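Local coordinates for phosphogluconate dehydrogenase NAD-binding putative C-terminal domain-containing protein (Sinorhizobium meliloti, PDB 4EZB), which is of unknown function but may be an oxidoreductase, with a Rossmann-like domain that probably binds a dinucleotide and a helical C-terminal domain, at residues A[255-258]-A[259-263]. Numbering follows the deposited sequence.
Sequences RRVT and EMTEA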
loop_
_atom_site.group_PDB
_atom_site.type_symbol
_atom_site.label_atom_id
_atom_site.label_comp_id
_atom_site.label_asym_id
_atom_site.label_seq_id
_atom_site.Cartn_x
_atom_site.Cartn_y
_atom_site.Cartn_z
ATOM N N ARG A 255 15.723 -10.778 1.044
ATOM C CA ARG A 255 15.726 -10.324 2.448
ATOM C C ARG A 255 14.526 -9.430 2.827
ATOM O O ARG A 255 14.085 -9.441 3.980
ATOM C CB ARG A 255 17.064 -9.663 2.812
ATOM C CG ARG A 255 18.256 -10.587 2.590
ATOM C CD ARG A 255 19.290 -10.488 3.705
ATOM N NE ARG A 255 20.093 -11.712 3.823
ATOM C CZ ARG A 255 20.976 -11.959 4.792
ATOM N NH1 ARG A 255 21.195 -11.071 5.756
ATOM N NH2 ARG A 255 21.647 -13.104 4.801
ATOM N N ARG A 256 14.012 -8.671 1.857
ATOM C CA ARG A 256 12.789 -7.860 2.021
ATOM C C ARG A 256 11.521 -8.714 2.240
ATOM O O ARG A 256 10.594 -8.299 2.962
ATOM C CB ARG A 256 12.606 -6.897 0.834
ATOM C CG ARG A 256 13.678 -5.812 0.762
ATOM C CD ARG A 256 13.539 -4.917 -0.461
ATOM N NE ARG A 256 12.513 -3.892 -0.284
ATOM C CZ ARG A 256 12.671 -2.744 0.382
ATOM N NH1 ARG A 256 13.825 -2.439 0.968
ATOM N NH2 ARG A 256 11.655 -1.886 0.472
ATOM N N VAL A 257 11.496 -9.901 1.625
ATOM C CA VAL A 257 10.430 -10.883 1.853
ATOM C C VAL A 257 10.475 -11.522 3.251
ATOM O O VAL A 257 9.418 -11.811 3.831
ATOM C CB VAL A 257 10.440 -11.976 0.768
ATOM C CG1 VAL A 257 9.567 -13.170 1.157
ATOM C CG2 VAL A 257 9.977 -11.386 -0.545
ATOM N N THR A 258 11.683 -11.758 3.774
ATOM C CA THR A 258 11.853 -12.248 5.150
ATOM C C THR A 258 11.306 -11.226 6.146
ATOM O O THR A 258 10.440 -11.558 6.942
ATOM C CB THR A 258 13.322 -12.559 5.501
ATOM O OG1 THR A 258 14.003 -13.056 4.343
ATOM C CG2 THR A 258 13.390 -13.599 6.613
ATOM N N GLU A 259 11.802 -9.989 6.075
ATOM C CA GLU A 259 11.290 -8.859 6.876
ATOM C C GLU A 259 9.753 -8.732 6.858
ATOM O O GLU A 259 9.141 -8.407 7.881
ATOM C CB GLU A 259 11.908 -7.540 6.399
ATOM C CG GLU A 259 13.426 -7.485 6.456
ATOM C CD GLU A 259 13.994 -6.278 5.733
ATOM O OE1 GLU A 259 13.541 -5.144 6.009
ATOM O OE2 GLU A 259 14.901 -6.458 4.891
HETATM N N MSE A 260 9.149 -8.983 5.690
HETATM C CA MSE A 260 7.681 -8.972 5.518
HETATM C C MSE A 260 7.011 -10.156 6.174
HETATM O O MSE A 260 5.971 -9.992 6.818
HETATM C CB MSE A 260 7.284 -8.905 4.034
HETATM C CG MSE A 260 5.967 -8.153 3.807
HETATM SE SE MSE A 260 5.913 -6.433 4.786
HETATM C CE MSE A 260 4.311 -5.580 4.018
ATOM N N THR A 261 7.595 -11.349 6.017
ATOM C CA THR A 261 7.071 -12.582 6.625
ATOM C C THR A 261 7.031 -12.480 8.151
ATOM O O THR A 261 6.080 -12.938 8.786
ATOM C CB THR A 261 7.890 -13.830 6.223
ATOM O OG1 THR A 261 8.181 -13.789 4.821
ATOM C CG2 THR A 261 7.120 -15.122 6.553
ATOM N N GLU A 262 8.066 -11.875 8.726
ATOM C CA GLU A 262 8.136 -11.646 10.161
ATOM C C GLU A 262 7.057 -10.661 10.578
ATOM O O GLU A 262 6.386 -10.878 11.590
ATOM C CB GLU A 262 9.516 -11.129 10.560
ATOM C CG GLU A 262 10.610 -12.184 10.540
ATOM C CD GLU A 262 11.962 -11.619 10.127
ATOM O OE1 GLU A 262 12.160 -10.382 10.215
ATOM O OE2 GLU A 262 12.830 -12.414 9.699
ATOM N N ALA A 263 6.888 -9.593 9.789
ATOM C CA ALA A 263 5.886 -8.560 10.081
ATOM C C ALA A 263 4.444 -9.087 10.119
ATOM O O ALA A 263 3.671 -8.713 11.015
ATOM C CB ALA A 263 6.022 -7.377 9.137
#
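Two successive turns of the long helix 238-268, in the helical C-terminal part of the protein, meet here through i to i+4 pairs, Val257 with Thr261 and Thr258 with Glu262. Val257 O accepts two donors from one residue: Thr261 N at 2.9 Å and Thr261 OG1 at an unusually short 2.5 Å, approaching from opposite faces of the carbonyl plane. The threonine hydroxyl is thus turned back onto its own helix, with OG1 beside the backbone N and anti to the carbonyl carbon (chi1 -44°), while Val257 CG1 lies 4.0 Å from OG1. One residue further along, Glu262 N donates to Thr258 O at 3.0 Å. The Glu262 chain bends at chi2 and brings its carboxylate back over the same turn, setting OE2 3.4 Å from Thr258 CG2. Cutting Glu262 back to an alanine removes the carboxylate, and the Thr258 methyl would probably lose this side-chain neighbour. Met260 and Thr261 touch Cys281 of helix 275-291, while Glu262 and Ala263 touch Met196 of helix 190-218. Glu259 takes a more extended course past the preceding turn, and its OE1 forms a salt bridge with Lys203 of helix 190-218, the helix whose Glu206 pairs with Arg256. Glu259 N donates to Arg255 O at 3.1 Å, and the side chain of Glu259 runs past the same carbonyl, its CG 3.2 Å from Arg255 O.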